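Local coordinates for protein PEPTIDE N-myristoyltransferase (Saccharomyces cerevisiae, PDB 1IIC) that transfers the myristoyl group from myristoyl-CoA to the N-terminal glycine of target proteins and peptides, at residues A[192-204]-A[301-313]. Numbering follows the deposited sequence.
Sequences NWKKLYEVDFTGL and FTILNNTKYKDLG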
loop_
_atom_site.group_PDB
_atom_site.type_symbol
_atom_site.label_atom_id
_atom_site.label_comp_id
_atom_site.label_asym_id
_atom_site.label_seq_id
_atom_site.Cartn_x
_atom_site.Cartn_y
_atom_site.Cartn_z
ATOM N N ASN A 192 -8.581 2.712 19.295
ATOM C CA ASN A 192 -9.820 2.540 20.030
ATOM C C ASN A 192 -9.810 1.102 20.556
ATOM O O ASN A 192 -10.508 0.237 20.027
ATOM C CB ASN A 192 -10.999 2.737 19.088
ATOM C CG ASN A 192 -12.292 2.958 19.826
ATOM O OD1 ASN A 192 -12.570 2.292 20.824
ATOM N ND2 ASN A 192 -13.097 3.897 19.340
ATOM N N TRP A 193 -9.023 0.844 21.598
ATOM C CA TRP A 193 -8.922 -0.518 22.124
ATOM C C TRP A 193 -10.244 -1.186 22.447
ATOM O O TRP A 193 -10.542 -2.259 21.924
ATOM C CB TRP A 193 -8.050 -0.584 23.381
ATOM C CG TRP A 193 -7.726 -2.014 23.743
ATOM C CD1 TRP A 193 -6.692 -2.762 23.256
ATOM C CD2 TRP A 193 -8.495 -2.897 24.575
ATOM N NE1 TRP A 193 -6.770 -4.048 23.726
ATOM C CE2 TRP A 193 -7.866 -4.160 24.538
ATOM C CE3 TRP A 193 -9.659 -2.742 25.344
ATOM C CZ2 TRP A 193 -8.358 -5.269 25.245
ATOM C CZ3 TRP A 193 -10.150 -3.849 26.050
ATOM C CH2 TRP A 193 -9.497 -5.093 25.993
ATOM N N LYS A 194 -11.030 -0.567 23.319
ATOM C CA LYS A 194 -12.303 -1.147 23.724
ATOM C C LYS A 194 -13.123 -1.675 22.550
ATOM O O LYS A 194 -13.632 -2.784 22.605
ATOM C CB LYS A 194 -13.115 -0.137 24.533
ATOM C CG LYS A 194 -14.300 -0.763 25.258
ATOM C CD LYS A 194 -15.006 0.238 26.168
ATOM C CE LYS A 194 -16.165 -0.420 26.903
ATOM N NZ LYS A 194 -15.701 -1.571 27.730
ATOM N N LYS A 195 -13.244 -0.889 21.484
ATOM C CA LYS A 195 -14.006 -1.320 20.311
ATOM C C LYS A 195 -13.313 -2.441 19.542
ATOM O O LYS A 195 -13.974 -3.354 19.054
ATOM C CB LYS A 195 -14.260 -0.140 19.369
ATOM C CG LYS A 195 -14.946 -0.510 18.058
ATOM C CD LYS A 195 -15.144 0.716 17.172
ATOM C CE LYS A 195 -15.821 0.367 15.862
ATOM N NZ LYS A 195 -16.018 1.559 14.957
ATOM N N LEU A 196 -11.991 -2.368 19.406
ATOM C CA LEU A 196 -11.261 -3.418 18.696
ATOM C C LEU A 196 -11.497 -4.755 19.393
ATOM O O LEU A 196 -11.691 -5.789 18.748
ATOM C CB LEU A 196 -9.755 -3.124 18.684
ATOM C CG LEU A 196 -9.281 -1.999 17.762
ATOM C CD1 LEU A 196 -7.785 -1.754 17.973
ATOM C CD2 LEU A 196 -9.560 -2.378 16.307
ATOM N N TYR A 197 -11.480 -4.724 20.720
ATOM C CA TYR A 197 -11.682 -5.930 21.499
ATOM C C TYR A 197 -13.094 -6.479 21.318
ATOM O O TYR A 197 -13.274 -7.671 21.068
ATOM C CB TYR A 197 -11.426 -5.649 22.971
ATOM C CG TYR A 197 -11.572 -6.866 23.849
ATOM C CD1 TYR A 197 -10.819 -8.006 23.614
ATOM C CD2 TYR A 197 -12.452 -6.866 24.929
ATOM C CE1 TYR A 197 -10.941 -9.129 24.436
ATOM C CE2 TYR A 197 -12.578 -7.979 25.756
ATOM C CZ TYR A 197 -11.821 -9.105 25.506
ATOM O OH TYR A 197 -11.957 -10.196 26.339
ATOM N N GLU A 198 -14.092 -5.612 21.437
ATOM C CA GLU A 198 -15.475 -6.032 21.282
ATOM C C GLU A 198 -15.826 -6.571 19.891
ATOM O O GLU A 198 -16.745 -7.379 19.759
ATOM C CB GLU A 198 -16.411 -4.890 21.678
ATOM C CG GLU A 198 -16.737 -4.897 23.173
ATOM C CD GLU A 198 -17.398 -3.618 23.664
ATOM O OE1 GLU A 198 -18.310 -3.105 22.983
ATOM O OE2 GLU A 198 -17.009 -3.134 24.748
ATOM N N VAL A 199 -15.105 -6.134 18.855
ATOM C CA VAL A 199 -15.363 -6.633 17.500
ATOM C C VAL A 199 -14.327 -7.707 17.186
ATOM O O VAL A 199 -14.090 -8.064 16.031
ATOM C CB VAL A 199 -15.274 -5.519 16.434
ATOM C CG1 VAL A 199 -16.257 -4.405 16.770
ATOM C CG2 VAL A 199 -13.842 -4.997 16.332
ATOM N N ASP A 200 -13.698 -8.192 18.251
ATOM C CA ASP A 200 -12.703 -9.249 18.188
ATOM C C ASP A 200 -11.494 -9.027 17.274
ATOM O O ASP A 200 -11.050 -9.953 16.595
ATOM C CB ASP A 200 -13.397 -10.563 17.825
ATOM C CG ASP A 200 -12.587 -11.774 18.231
ATOM O OD1 ASP A 200 -12.038 -11.754 19.355
ATOM O OD2 ASP A 200 -12.512 -12.744 17.440
ATOM N N PHE A 201 -10.953 -7.812 17.260
ATOM C CA PHE A 201 -9.775 -7.545 16.444
ATOM C C PHE A 201 -8.480 -7.560 17.252
ATOM O O PHE A 201 -7.392 -7.583 16.680
ATOM C CB PHE A 201 -9.926 -6.230 15.671
ATOM C CG PHE A 201 -10.396 -6.428 14.253
ATOM C CD1 PHE A 201 -11.585 -7.100 13.991
ATOM C CD2 PHE A 201 -9.621 -6.003 13.179
ATOM C CE1 PHE A 201 -11.998 -7.357 12.680
ATOM C CE2 PHE A 201 -10.028 -6.255 11.867
ATOM C CZ PHE A 201 -11.224 -6.939 11.622
ATOM N N THR A 202 -8.602 -7.553 18.575
ATOM C CA THR A 202 -7.442 -7.618 19.473
ATOM C C THR A 202 -7.851 -8.474 20.665
ATOM O O THR A 202 -9.042 -8.617 20.953
ATOM C CB THR A 202 -7.005 -6.222 20.015
ATOM O OG1 THR A 202 -6.693 -5.352 18.923
ATOM C CG2 THR A 202 -5.758 -6.352 20.893
ATOM N N GLY A 203 -6.869 -9.032 21.366
ATOM C CA GLY A 203 -7.172 -9.862 22.514
ATOM C C GLY A 203 -6.973 -9.164 23.845
ATOM O O GLY A 203 -6.686 -7.969 23.907
ATOM N N LEU A 204 -7.141 -9.927 24.917
ATOM C CA LEU A 204 -6.972 -9.434 26.277
ATOM C C LEU A 204 -6.038 -10.432 26.949
ATOM O O LEU A 204 -6.482 -11.443 27.491
ATOM C CB LEU A 204 -8.323 -9.398 26.993
ATOM C CG LEU A 204 -8.363 -9.035 28.480
ATOM C CD1 LEU A 204 -7.699 -7.684 28.726
ATOM C CD2 LEU A 204 -9.815 -9.003 28.944
ATOM N N PHE A 301 -13.568 -1.203 7.290
ATOM C CA PHE A 301 -14.100 -2.556 7.185
ATOM C C PHE A 301 -15.553 -2.434 7.615
ATOM O O PHE A 301 -15.898 -1.543 8.386
ATOM C CB PHE A 301 -13.418 -3.517 8.176
ATOM C CG PHE A 301 -12.152 -4.147 7.667
ATOM C CD1 PHE A 301 -11.386 -4.942 8.507
ATOM C CD2 PHE A 301 -11.727 -3.956 6.359
ATOM C CE1 PHE A 301 -10.208 -5.541 8.054
ATOM C CE2 PHE A 301 -10.557 -4.548 5.898
ATOM C CZ PHE A 301 -9.795 -5.342 6.747
ATOM N N THR A 302 -16.402 -3.323 7.118
ATOM C CA THR A 302 -17.800 -3.336 7.532
ATOM C C THR A 302 -17.828 -4.452 8.573
ATOM O O THR A 302 -17.231 -5.509 8.360
ATOM C CB THR A 302 -18.759 -3.692 6.361
ATOM O OG1 THR A 302 -18.818 -2.599 5.432
ATOM C CG2 THR A 302 -20.163 -3.976 6.880
ATOM N N ILE A 303 -18.483 -4.216 9.705
ATOM C CA ILE A 303 -18.562 -5.229 10.756
ATOM C C ILE A 303 -19.887 -5.978 10.614
ATOM O O ILE A 303 -20.916 -5.378 10.296
ATOM C CB ILE A 303 -18.471 -4.587 12.167
ATOM C CG1 ILE A 303 -17.148 -3.825 12.305
ATOM C CG2 ILE A 303 -18.552 -5.672 13.258
ATOM C CD1 ILE A 303 -15.904 -4.715 12.414
ATOM N N LEU A 304 -19.852 -7.287 10.844
ATOM C CA LEU A 304 -21.049 -8.112 10.712
ATOM C C LEU A 304 -21.453 -8.776 12.022
ATOM O O LEU A 304 -20.615 -9.026 12.888
ATOM C CB LEU A 304 -20.825 -9.209 9.659
ATOM C CG LEU A 304 -20.332 -8.844 8.250
ATOM C CD1 LEU A 304 -20.090 -10.117 7.457
ATOM C CD2 LEU A 304 -21.356 -7.965 7.535
ATOM N N ASN A 305 -22.748 -9.049 12.154
ATOM C CA ASN A 305 -23.300 -9.726 13.324
ATOM C C ASN A 305 -23.050 -9.077 14.682
ATOM O O ASN A 305 -23.020 -9.769 15.696
ATOM C CB ASN A 305 -22.785 -11.167 13.354
ATOM C CG ASN A 305 -23.067 -11.910 12.060
ATOM O OD1 ASN A 305 -22.230 -12.670 11.575
ATOM N ND2 ASN A 305 -24.253 -11.695 11.501
ATOM N N ASN A 306 -22.871 -7.762 14.711
ATOM C CA ASN A 306 -22.652 -7.087 15.980
ATOM C C ASN A 306 -23.714 -6.028 16.192
ATOM O O ASN A 306 -23.928 -5.165 15.338
ATOM C CB ASN A 306 -21.265 -6.450 16.044
ATOM C CG ASN A 306 -20.909 -5.980 17.450
ATOM O OD1 ASN A 306 -21.576 -5.116 18.017
ATOM N ND2 ASN A 306 -19.862 -6.562 18.018
ATOM N N THR A 307 -24.365 -6.111 17.349
ATOM C CA THR A 307 -25.441 -5.208 17.742
ATOM C C THR A 307 -24.955 -3.797 18.050
ATOM O O THR A 307 -25.708 -2.835 17.914
ATOM C CB THR A 307 -26.176 -5.739 19.001
ATOM O OG1 THR A 307 -26.688 -7.053 18.748
ATOM C CG2 THR A 307 -27.324 -4.818 19.384
ATOM N N LYS A 308 -23.700 -3.674 18.474
ATOM C CA LYS A 308 -23.167 -2.364 18.835
ATOM C C LYS A 308 -22.412 -1.623 17.729
ATOM O O LYS A 308 -22.490 -0.393 17.641
ATOM C CB LYS A 308 -22.267 -2.487 20.075
ATOM C CG LYS A 308 -21.916 -1.132 20.701
ATOM C CD LYS A 308 -20.810 -1.238 21.749
ATOM C CE LYS A 308 -21.337 -1.312 23.167
ATOM N NZ LYS A 308 -20.190 -1.386 24.119
ATOM N N TYR A 309 -21.679 -2.357 16.893
ATOM C CA TYR A 309 -20.923 -1.716 15.818
ATOM C C TYR A 309 -21.171 -2.381 14.475
ATOM O O TYR A 309 -21.435 -3.576 14.409
ATOM C CB TYR A 309 -19.414 -1.777 16.093
ATOM C CG TYR A 309 -18.980 -1.457 17.503
ATOM C CD1 TYR A 309 -18.892 -2.458 18.470
ATOM C CD2 TYR A 309 -18.622 -0.159 17.867
ATOM C CE1 TYR A 309 -18.457 -2.174 19.762
ATOM C CE2 TYR A 309 -18.185 0.137 19.154
ATOM C CZ TYR A 309 -18.104 -0.875 20.094
ATOM O OH TYR A 309 -17.675 -0.594 21.369
ATOM N N LYS A 310 -21.077 -1.608 13.400
ATOM C CA LYS A 310 -21.257 -2.166 12.064
ATOM C C LYS A 310 -20.163 -1.693 11.114
ATOM O O LYS A 310 -20.170 -2.037 9.933
ATOM C CB LYS A 310 -22.631 -1.805 11.495
ATOM C CG LYS A 310 -23.791 -2.421 12.269
ATOM C CD LYS A 310 -25.065 -2.469 11.429
ATOM C CE LYS A 310 -25.371 -1.121 10.781
ATOM N NZ LYS A 310 -25.310 0.005 11.760
ATOM N N ASP A 311 -19.219 -0.919 11.647
ATOM C CA ASP A 311 -18.103 -0.383 10.870
ATOM C C ASP A 311 -16.872 -0.231 11.748
ATOM O O ASP A 311 -16.986 0.050 12.938
ATOM C CB ASP A 311 -18.479 0.977 10.279
ATOM C CG ASP A 311 -19.524 0.863 9.184
ATOM O OD1 ASP A 311 -19.174 0.413 8.071
ATOM O OD2 ASP A 311 -20.699 1.206 9.440
ATOM N N LEU A 312 -15.696 -0.415 11.155
ATOM C CA LEU A 312 -14.436 -0.293 11.876
ATOM C C LEU A 312 -13.489 0.614 11.101
ATOM O O LEU A 312 -13.172 0.331 9.948
ATOM C CB LEU A 312 -13.787 -1.669 12.040
ATOM C CG LEU A 312 -12.467 -1.732 12.810
ATOM C CD1 LEU A 312 -12.681 -1.281 14.247
ATOM C CD2 LEU A 312 -11.942 -3.158 12.780
ATOM N N GLY A 313 -13.050 1.697 11.739
ATOM C CA GLY A 313 -12.145 2.636 11.103
ATOM C C GLY A 313 -10.723 2.116 11.063
ATOM O O GLY A 313 -10.166 1.689 12.075
#
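The ring of Tyr309 lies between two lysine chains: Lys195 CG sits over one face, 3.7 Å from the ring centroid in a CH-pi contact, and Lys308 CG lies on the opposite face. Glu198 OE1 meets the ring edge and accepts from Tyr309 OH at 3.1 Å, the hydroxyl standing well above the carboxylate plane. Lys308 NZ meets Glu198 OE1 on its syn side at 2.8 Å, only 18° out of that plane, in a salt bridge; one carboxylate oxygen thus holds two donors. A phenylalanine in place of Tyr309 would probably leave that oxygen with the lysine but without its hydroxyl donor, and the ring freer to shift. The second ring, Phe201, carries Leu312 CD2 over its centre, 12° off the normal, while Phe201 CZ comes to 3.7 Å from Phe301 CD1 at that ring's edge.

Lysine suits the place of Lys195 because its methylenes can cross the tyrosine while its amine reaches further: with CG anti to the backbone N (chi1 175°) and the chain extended, Lys195 NZ donates to Asp311 O at 2.7 Å and forms a salt bridge with Asp361. Branched residues fill the middle, where Val199 CG1 packs on Tyr309 CD1 at 3.7 Å and Leu312 CD1 meets Leu196 CD2. Asn306 OD1 accepts from Lys308 N, an Asx turn, and from Tyr309 N, making an Asx motif in the loop that carries the aromatic ring.

Within the C-terminal family domain, the contact lays the short helix 193-198, ended by a Schellman motif, against the hairpin of antiparallel strands 290-303 and 311-322, the Phe301 side chain about 10 Å from bound myristoyl-CoA. Phe78, beside strand 290-303 on strand 78-80, packs against both phenylalanines, and helix 210-217 lies against Trp193 and Tyr197.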